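Local coordinates for protein RBSTP2229 gene product (Geobacillus stearothermophilus, PDB 1T6A) that is of unknown function but belongs to the DUF1885 family and carries a long, largely exposed helix ahead of its beta-sheet region, at residues L23-Y26 against Q27-L30; K12-T15 against I16-K20; K31-G34 against E35-G38. One frame throughout, in Å; residues are numbered along the deposited sequence.

Contact 1. Residues L23-Y26 against Q27-L30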
ATOM      1  N   LEU A  23     -18.536  12.629 -22.786  1.00 30.65           N
ATOM      2  CA  LEU A  23     -17.794  13.278 -21.711  1.00 31.88           C
ATOM      3  C   LEU A  23     -17.877  12.454 -20.420  1.00 32.21           C
ATOM      4  O   LEU A  23     -16.918  12.415 -19.657  1.00 31.34           O
ATOM      5  CB  LEU A  23     -18.306  14.697 -21.416  1.00 32.16           C
ATOM      6  CG  LEU A  23     -17.878  15.851 -22.312  1.00 34.13           C
ATOM      7  CD1 LEU A  23     -18.687  17.098 -21.988  1.00 34.88           C
ATOM      8  CD2 LEU A  23     -16.413  16.167 -22.126  1.00 37.03           C
ATOM      9  N   GLU A  24     -19.026  11.819 -20.184  1.00 32.54           N
ATOM     10  CA  GLU A  24     -19.204  10.949 -19.015  1.00 33.37           C
ATOM     11  C   GLU A  24     -18.334   9.715 -19.147  1.00 32.18           C
ATOM     12  O   GLU A  24     -17.679   9.311 -18.191  1.00 31.89           O
ATOM     13  CB  GLU A  24     -20.673  10.541 -18.848  1.00 33.95           C
ATOM     14  CG  GLU A  24     -21.531  11.719 -18.431  1.00 38.38           C
ATOM     15  CD  GLU A  24     -23.033  11.462 -18.489  1.00 44.05           C
ATOM     16  OE1 GLU A  24     -23.524  10.602 -19.273  1.00 47.46           O
ATOM     17  OE2 GLU A  24     -23.733  12.167 -17.741  1.00 50.21           O
ATOM     18  N   ARG A  25     -18.330   9.126 -20.337  1.00 31.38           N
ATOM     19  CA  ARG A  25     -17.451   8.013 -20.637  1.00 31.24           C
ATOM     20  C   ARG A  25     -15.967   8.361 -20.449  1.00 30.68           C
ATOM     21  O   ARG A  25     -15.179   7.515 -20.008  1.00 30.59           O
ATOM     22  CB  ARG A  25     -17.688   7.489 -22.051  1.00 31.71           C
ATOM     23  CG  ARG A  25     -18.907   6.587 -22.174  1.00 34.18           C
ATOM     24  CD  ARG A  25     -19.306   6.320 -23.629  1.00 37.02           C
ATOM     25  NE  ARG A  25     -18.293   5.545 -24.340  1.00 38.92           N
ATOM     26  CZ  ARG A  25     -18.325   5.299 -25.651  1.00 40.94           C
ATOM     27  NH1 ARG A  25     -19.319   5.771 -26.406  1.00 40.85           N
ATOM     28  NH2 ARG A  25     -17.369   4.563 -26.215  1.00 40.58           N
ATOM     29  N   TYR A  26     -15.596   9.593 -20.779  1.00 29.73           N
ATOM     30  CA  TYR A  26     -14.231  10.059 -20.607  1.00 29.19           C
ATOM     31  C   TYR A  26     -13.882  10.082 -19.123  1.00 29.36           C
ATOM     32  O   TYR A  26     -12.787   9.659 -18.741  1.00 28.42           O
ATOM     33  CB  TYR A  26     -14.023  11.449 -21.223  1.00 29.06           C
ATOM     34  CG  TYR A  26     -12.620  11.949 -21.084  1.00 27.51           C
ATOM     35  CD1 TYR A  26     -11.544  11.213 -21.581  1.00 27.34           C
ATOM     36  CD2 TYR A  26     -12.359  13.166 -20.484  1.00 28.39           C
ATOM     37  CE1 TYR A  26     -10.231  11.686 -21.464  1.00 27.57           C
ATOM     38  CE2 TYR A  26     -11.054  13.647 -20.363  1.00 27.95           C
ATOM     39  CZ  TYR A  26      -9.999  12.898 -20.831  1.00 28.83           C
ATOM     40  OH  TYR A  26      -8.716  13.403 -20.700  1.00 30.78           O
ATOM     41  N   GLN A  27     -14.806  10.566 -18.295  1.00 29.05           N
ATOM     42  CA  GLN A  27     -14.580  10.589 -16.853  1.00 30.01           C
ATOM     43  C   GLN A  27     -14.501   9.171 -16.256  1.00 30.33           C
ATOM     44  O   GLN A  27     -13.826   8.961 -15.259  1.00 29.75           O
ATOM     45  CB  GLN A  27     -15.641  11.444 -16.142  1.00 30.31           C
ATOM     46  CG  GLN A  27     -15.457  12.942 -16.373  1.00 30.11           C
ATOM     47  CD  GLN A  27     -16.726  13.736 -16.122  1.00 31.39           C
ATOM     48  OE1 GLN A  27     -16.969  14.162 -15.005  1.00 30.65           O
ATOM     49  NE2 GLN A  27     -17.524  13.940 -17.161  1.00 31.62           N
HETATM   50  N   MSE A  28     -15.197   8.221 -16.871  1.00 31.36           N
HETATM   51  CA  MSE A  28     -15.113   6.810 -16.491  1.00 32.71           C
HETATM   52  C   MSE A  28     -13.761   6.240 -16.857  1.00 31.59           C
HETATM   53  O   MSE A  28     -13.200   5.460 -16.092  1.00 30.29           O
HETATM   54  CB  MSE A  28     -16.195   5.969 -17.196  0.51 33.52           C
HETATM   55  CG  MSE A  28     -17.612   6.156 -16.659  0.51 37.72           C
HETATM   56 SE   MSE A  28     -19.040   5.460 -17.838  0.42 48.23          SE
HETATM   57  CE  MSE A  28     -18.136   3.948 -18.673  0.51 46.65           C
ATOM     58  N   ALA A  29     -13.213   6.656 -17.998  1.00 30.12           N
ATOM     59  CA  ALA A  29     -11.877   6.229 -18.375  1.00 29.42           C
ATOM     60  C   ALA A  29     -10.838   6.795 -17.383  1.00 28.86           C
ATOM     61  O   ALA A  29      -9.894   6.107 -17.025  1.00 27.37           O
ATOM     62  CB  ALA A  29     -11.532   6.644 -19.814  1.00 29.68           C
ATOM     63  N   LEU A  30     -11.018   8.043 -16.960  1.00 27.72           N
ATOM     64  CA  LEU A  30     -10.107   8.664 -16.012  1.00 27.96           C
ATOM     65  C   LEU A  30     -10.200   7.951 -14.649  1.00 28.42           C
ATOM     66  O   LEU A  30      -9.206   7.827 -13.977  1.00 28.28           O
ATOM     67  CB  LEU A  30     -10.425  10.148 -15.825  1.00 27.48           C
ATOM     68  CG  LEU A  30     -10.206  11.062 -17.031  1.00 28.28           C
ATOM     69  CD1 LEU A  30     -10.700  12.437 -16.705  1.00 26.76           C
ATOM     70  CD2 LEU A  30      -8.716  11.081 -17.465  1.00 28.67           C
TER
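Tyr26 and Leu30, one helical turn apart, show how an exposed helix can be tight along its backbone and loose at its side-chain ends. The tight part is the run of i to i+4 hydrogen bonds: Met28 N to Glu24 O, Ala29 N to Arg25 O at 2.9 Å, and Leu30 N to Tyr26 O. Leu23 O accepts twice from Gln27. The backbone N of Gln27 gives the ordinary helical bond at 3.1 Å, while its side-chain NE2 reaches back to the same oxygen at 3.0 Å with an N-H...O angle of 166°. The two donors arrive from opposite faces of the carbonyl plane, NE2 standing well above it, and the oxygen lies close to the plane of the Gln27 amide, which should limit the turning of that group.

The Tyr26-Leu30 pair is looser. A chi1 of -179° carries the ring of Tyr26 along the helix to Leu30, whose CG lies over one face, displaced toward the rim. Leu30 CD1 comes to 3.9 Å from Tyr26 CE2, and Leu30 CD2 lies 4.0 Å from the phenolic OH of Tyr26. Both residues are solvent-exposed in the single chain. Elsewhere, the carboxylate of Glu24 turns back to a salt bridge with Lys20. Regular carbonyl-to-amide bonds, with one i to i+4 side-chain pair and one side chain bonded back to a carbonyl, are in keeping with the middle of an alpha-helix, here helix 16-45.

Contact 2. Residues K12-T15 against I16-K20; sequences KTMT and IEDVK
Thr15 and Asp18 close a capping box at the start of helix 16-45, each side chain meeting the other residue's backbone N. Asp18 N donates to Thr15 OG1 at 3.2 Å, and Thr15 N donates in return to Asp18 OD2, also at 3.2 Å, from above the carboxylate plane. Followed outward, Asp18 begins with a CB that lies near Thr15 O and 3.5 Å from SE of Met14. Its CG, anti to the carbonyl carbon (chi1 -64°), lies 3.1 Å from Thr15 OG1. At the tip, OD1 passes 3.5 Å from that hydroxyl oxygen, while OD2 takes the Thr15 N-H and a weak bond from a water that also donates to Thr13 O. With an alanine here in place of Asp18, Thr15 N would probably lose this acceptor and the water a weak partner. Beside the box, Met14, a selenomethionine, bends so that its CG packs 3.8 Å from Val19 CG2, an apolar pair across the cap that fits a hydrophobic staple. The chemistry implies that the first turn's Asp18 N-H is satisfied by a side chain, and that the carboxylate's negative charge would probably interact favourably with the helix dipole.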
ATOM      1  N   LYS A  12     -21.590   8.849 -39.953  1.00 43.29           N
ATOM      2  CA  LYS A  12     -21.771   8.907 -38.510  1.00 43.69           C
ATOM      3  C   LYS A  12     -22.524  10.170 -38.143  1.00 44.02           C
ATOM      4  O   LYS A  12     -22.179  11.262 -38.618  1.00 44.89           O
ATOM      5  CB  LYS A  12     -20.411   8.905 -37.814  1.00 43.93           C
ATOM      6  CG  LYS A  12     -20.450   9.056 -36.316  1.00 44.63           C
ATOM      7  CD  LYS A  12     -20.996   7.836 -35.646  1.00 45.89           C
ATOM      8  CE  LYS A  12     -20.714   7.877 -34.149  1.00 46.74           C
ATOM      9  NZ  LYS A  12     -21.311   6.694 -33.497  1.00 47.95           N
ATOM     10  N   THR A  13     -23.549  10.018 -37.305  1.00 43.81           N
ATOM     11  CA  THR A  13     -24.309  11.153 -36.791  1.00 44.17           C
ATOM     12  C   THR A  13     -24.057  11.314 -35.303  1.00 43.19           C
ATOM     13  O   THR A  13     -23.594  10.397 -34.624  1.00 44.20           O
ATOM     14  CB  THR A  13     -25.832  10.970 -37.009  1.00 44.47           C
ATOM     15  OG1 THR A  13     -26.265   9.765 -36.367  1.00 46.08           O
ATOM     16  CG2 THR A  13     -26.170  10.773 -38.495  1.00 45.27           C
HETATM   17  N   MSE A  14     -24.408  12.481 -34.799  1.00 41.88           N
HETATM   18  CA  MSE A  14     -24.004  12.893 -33.469  1.00 40.64           C
HETATM   19  C   MSE A  14     -24.956  13.972 -33.017  1.00 38.96           C
HETATM   20  O   MSE A  14     -25.235  14.908 -33.760  1.00 38.52           O
HETATM   21  CB  MSE A  14     -22.564  13.435 -33.530  1.00 40.65           C
HETATM   22  CG  MSE A  14     -21.950  13.781 -32.188  1.00 42.38           C
HETATM   23 SE   MSE A  14     -21.664  12.176 -31.073  0.84 46.41          SE
HETATM   24  CE  MSE A  14     -20.681  11.109 -32.278  1.00 43.41           C
ATOM     25  N   THR A  15     -25.460  13.839 -31.799  1.00 37.40           N
ATOM     26  CA  THR A  15     -26.243  14.885 -31.165  1.00 35.99           C
ATOM     27  C   THR A  15     -25.466  15.421 -29.990  1.00 35.30           C
ATOM     28  O   THR A  15     -24.527  14.781 -29.531  1.00 33.97           O
ATOM     29  CB  THR A  15     -27.602  14.347 -30.651  1.00 36.56           C
ATOM     30  OG1 THR A  15     -27.393  13.298 -29.683  1.00 35.05           O
ATOM     31  CG2 THR A  15     -28.394  13.691 -31.790  1.00 36.87           C
ATOM     32  N   ILE A  16     -25.892  16.567 -29.467  1.00 34.73           N
ATOM     33  CA  ILE A  16     -25.245  17.131 -28.299  1.00 35.04           C
ATOM     34  C   ILE A  16     -25.376  16.215 -27.061  1.00 35.15           C
ATOM     35  O   ILE A  16     -24.480  16.173 -26.231  1.00 33.61           O
ATOM     36  CB  ILE A  16     -25.737  18.548 -28.036  1.00 34.87           C
ATOM     37  CG1 ILE A  16     -24.767  19.277 -27.117  1.00 35.36           C
ATOM     38  CG2 ILE A  16     -27.170  18.556 -27.451  1.00 36.36           C
ATOM     39  CD1 ILE A  16     -23.410  19.489 -27.719  1.00 34.76           C
ATOM     40  N   GLU A  17     -26.482  15.478 -26.964  1.00 35.46           N
ATOM     41  CA  GLU A  17     -26.708  14.551 -25.850  1.00 36.22           C
ATOM     42  C   GLU A  17     -25.731  13.353 -25.952  1.00 35.39           C
ATOM     43  O   GLU A  17     -25.236  12.868 -24.946  1.00 35.18           O
ATOM     44  CB  GLU A  17     -28.168  14.058 -25.874  0.67 36.57           C
ATOM     45  CG  GLU A  17     -29.233  15.141 -25.649  0.67 38.09           C
ATOM     46  CD  GLU A  17     -29.613  15.975 -26.894  0.67 39.84           C
ATOM     47  OE1 GLU A  17     -29.459  15.523 -28.056  0.67 39.00           O
ATOM     48  OE2 GLU A  17     -30.082  17.120 -26.693  0.67 41.47           O
ATOM     49  N   ASP A  18     -25.443  12.897 -27.168  1.00 34.62           N
ATOM     50  CA  ASP A  18     -24.431  11.866 -27.386  1.00 34.43           C
ATOM     51  C   ASP A  18     -23.044  12.367 -26.945  1.00 33.29           C
ATOM     52  O   ASP A  18     -22.283  11.615 -26.330  1.00 32.53           O
ATOM     53  CB  ASP A  18     -24.333  11.449 -28.852  1.00 35.01           C
ATOM     54  CG  ASP A  18     -25.587  10.802 -29.377  1.00 37.73           C
ATOM     55  OD1 ASP A  18     -26.291  10.131 -28.599  1.00 39.78           O
ATOM     56  OD2 ASP A  18     -25.922  10.895 -30.584  1.00 41.06           O
ATOM     57  N   VAL A  19     -22.722  13.619 -27.261  1.00 31.67           N
ATOM     58  CA  VAL A  19     -21.469  14.218 -26.817  1.00 31.31           C
ATOM     59  C   VAL A  19     -21.398  14.294 -25.285  1.00 31.67           C
ATOM     60  O   VAL A  19     -20.319  14.109 -24.712  1.00 29.99           O
ATOM     61  CB  VAL A  19     -21.221  15.620 -27.402  1.00 31.34           C
ATOM     62  CG1 VAL A  19     -19.919  16.182 -26.890  1.00 31.04           C
ATOM     63  CG2 VAL A  19     -21.197  15.587 -28.932  1.00 31.01           C
ATOM     64  N   LYS A  20     -22.520  14.588 -24.628  1.00 32.13           N
ATOM     65  CA  LYS A  20     -22.552  14.616 -23.163  1.00 33.63           C
ATOM     66  C   LYS A  20     -22.230  13.239 -22.599  1.00 33.36           C
ATOM     67  O   LYS A  20     -21.504  13.139 -21.636  1.00 33.57           O
ATOM     68  CB  LYS A  20     -23.898  15.071 -22.589  1.00 34.48           C
ATOM     69  CG  LYS A  20     -23.764  15.612 -21.147  1.00 37.27           C
ATOM     70  CD  LYS A  20     -24.881  15.176 -20.246  1.00 42.57           C
ATOM     71  CE  LYS A  20     -24.597  15.576 -18.782  1.00 44.82           C
ATOM     72  NZ  LYS A  20     -23.442  14.809 -18.191  1.00 46.59           N
TER
HETATM   73  O   HOH W   1     -23.558   8.680 -31.866  1.00 52.11           O

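Contact 3. Residues K31-G34 against E35-G38; sequences KKTG and EQLG
Glu35 and Gln36 both leave the helix with CG anti to the carbonyl carbon (chi1 -71° in each), and this torsion lays their side chains back along the preceding turn, toward Lys31 and Thr33. The setting is regular alpha-helix, a stretch in the second half of helix 16-45. Four i to i+4 backbone bonds join the two halves, from Glu35 N to Lys31 O at 2.9 Å through to Gly38 N to Gly34 O at 3.1 Å.

On this scaffold Glu35 runs back past its own acceptor, its CG 3.4 Å from Lys31 O. Beyond CG the chain is extended and crosses that of Lys31 at a slant, bringing OE2 to 4.1 Å from Lys31 CE. The bend at the lysine's last torsion (chi4 70°) leaves NZ of Lys31 farther off, 4.9 Å from Glu35 OE2: the opposite charges may attract each other mildly, though they are not in contact.

Gln36 presents its carbonyl end to the preceding turn, where OE1 lies 3.6 Å from Thr33 CA. Leu37 sets its CG against Thr33 O, a contact with backbone rather than with another apolar side chain. The Thr33 hydroxyl also makes a weak hydrogen bond with Ala29 O, one turn earlier. Thr33 OG1 and Gln36 OE1 do not meet directly; a water joins them, 2.9 Å from Thr33 OG1 and donating to Gln36 OE1 at 2.7 Å.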
ATOM      1  N   LYS A  31     -11.394   7.500 -14.259  1.00 29.30           N
ATOM      2  CA  LYS A  31     -11.571   6.717 -13.035  1.00 30.45           C
ATOM      3  C   LYS A  31     -10.771   5.414 -13.107  1.00 30.32           C
ATOM      4  O   LYS A  31     -10.092   5.052 -12.141  1.00 30.30           O
ATOM      5  CB  LYS A  31     -13.054   6.437 -12.758  1.00 30.97           C
ATOM      6  CG  LYS A  31     -13.369   5.585 -11.498  1.00 33.86           C
ATOM      7  CD  LYS A  31     -14.852   5.236 -11.459  1.00 38.26           C
ATOM      8  CE  LYS A  31     -15.250   4.404 -10.231  1.00 41.61           C
ATOM      9  NZ  LYS A  31     -15.205   5.175  -8.950  1.00 43.29           N
ATOM     10  N   LYS A  32     -10.814   4.744 -14.253  1.00 29.91           N
ATOM     11  CA  LYS A  32     -10.066   3.510 -14.448  1.00 30.15           C
ATOM     12  C   LYS A  32      -8.562   3.726 -14.385  1.00 29.21           C
ATOM     13  O   LYS A  32      -7.855   2.895 -13.818  1.00 28.90           O
ATOM     14  CB  LYS A  32     -10.467   2.835 -15.752  1.00 31.03           C
ATOM     15  CG  LYS A  32     -11.877   2.262 -15.721  1.00 34.05           C
ATOM     16  CD  LYS A  32     -12.258   1.620 -17.053  1.00 37.74           C
ATOM     17  CE  LYS A  32     -13.661   0.997 -16.986  1.00 40.17           C
ATOM     18  NZ  LYS A  32     -14.280   0.732 -18.319  1.00 41.70           N
ATOM     19  N   THR A  33      -8.076   4.844 -14.927  1.00 28.50           N
ATOM     20  CA  THR A  33      -6.669   5.212 -14.791  1.00 28.93           C
ATOM     21  C   THR A  33      -6.300   5.468 -13.319  1.00 29.42           C
ATOM     22  O   THR A  33      -5.233   5.037 -12.846  1.00 28.59           O
ATOM     23  CB  THR A  33      -6.330   6.437 -15.657  1.00 29.07           C
ATOM     24  OG1 THR A  33      -6.400   6.074 -17.042  1.00 28.25           O
ATOM     25  CG2 THR A  33      -4.858   6.911 -15.454  1.00 28.05           C
ATOM     26  N   GLY A  34      -7.182   6.169 -12.617  1.00 29.39           N
ATOM     27  CA  GLY A  34      -7.037   6.411 -11.193  1.00 29.83           C
ATOM     28  C   GLY A  34      -6.930   5.121 -10.411  1.00 29.95           C
ATOM     29  O   GLY A  34      -6.121   5.029  -9.522  1.00 30.19           O
ATOM     30  N   GLU A  35      -7.726   4.122 -10.757  1.00 31.04           N
ATOM     31  CA  GLU A  35      -7.648   2.820 -10.093  1.00 32.40           C
ATOM     32  C   GLU A  35      -6.291   2.154 -10.297  1.00 32.11           C
ATOM     33  O   GLU A  35      -5.781   1.519  -9.383  1.00 31.28           O
ATOM     34  CB  GLU A  35      -8.732   1.881 -10.597  1.00 33.30           C
ATOM     35  CG  GLU A  35     -10.137   2.244 -10.155  1.00 37.69           C
ATOM     36  CD  GLU A  35     -11.185   1.373 -10.843  1.00 42.72           C
ATOM     37  OE1 GLU A  35     -10.817   0.508 -11.681  1.00 47.19           O
ATOM     38  OE2 GLU A  35     -12.383   1.549 -10.543  1.00 47.36           O
ATOM     39  N   GLN A  36      -5.707   2.317 -11.491  1.00 31.58           N
ATOM     40  CA  GLN A  36      -4.397   1.759 -11.794  1.00 31.39           C
ATOM     41  C   GLN A  36      -3.341   2.424 -10.940  1.00 31.02           C
ATOM     42  O   GLN A  36      -2.425   1.753 -10.472  1.00 30.01           O
ATOM     43  CB  GLN A  36      -4.003   1.946 -13.265  1.00 31.53           C
ATOM     44  CG  GLN A  36      -4.766   1.112 -14.264  1.00 32.84           C
ATOM     45  CD  GLN A  36      -4.469   1.584 -15.681  1.00 34.93           C
ATOM     46  OE1 GLN A  36      -5.262   2.305 -16.271  1.00 35.95           O
ATOM     47  NE2 GLN A  36      -3.298   1.227 -16.193  1.00 34.76           N
ATOM     48  N   LEU A  37      -3.450   3.737 -10.745  1.00 30.73           N
ATOM     49  CA  LEU A  37      -2.491   4.446  -9.908  1.00 31.43           C
ATOM     50  C   LEU A  37      -2.604   3.987  -8.453  1.00 31.32           C
ATOM     51  O   LEU A  37      -1.596   3.898  -7.773  1.00 31.26           O
ATOM     52  CB  LEU A  37      -2.652   5.964  -9.987  1.00 32.10           C
ATOM     53  CG  LEU A  37      -2.453   6.595 -11.370  1.00 34.56           C
ATOM     54  CD1 LEU A  37      -3.131   7.972 -11.428  1.00 36.76           C
ATOM     55  CD2 LEU A  37      -0.970   6.714 -11.739  1.00 36.73           C
ATOM     56  N   GLY A  38      -3.823   3.707  -7.998  1.00 31.18           N
ATOM     57  CA  GLY A  38      -4.073   3.282  -6.634  1.00 31.73           C
ATOM     58  C   GLY A  38      -3.488   1.900  -6.388  1.00 31.92           C
ATOM     59  O   GLY A  38      -2.824   1.662  -5.372  1.00 31.38           O
TER
HETATM   60  O   HOH W   2      -4.441   4.177 -18.046  1.00 38.29           O

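All three are surface contacts, none with a buried residue, and all draw on helix 16-45: contact 2 at its start, contacts 1 and 3 in consecutive stretches further along. The centres of contacts 1 and 2 are about 15 Å apart, those of contacts 1 and 3 about 12 Å. Contact 2, centred about 41 Å from the centre of the chain, differs most: there a loop meets the helix, and side-chain caps on backbone amides add to the helical bonding. Contacts 1 and 3 rest on backbone bonds; in contact 1 a side-chain amide also serves a backbone carbonyl, whereas contact 3 adds a water bridge between side chains.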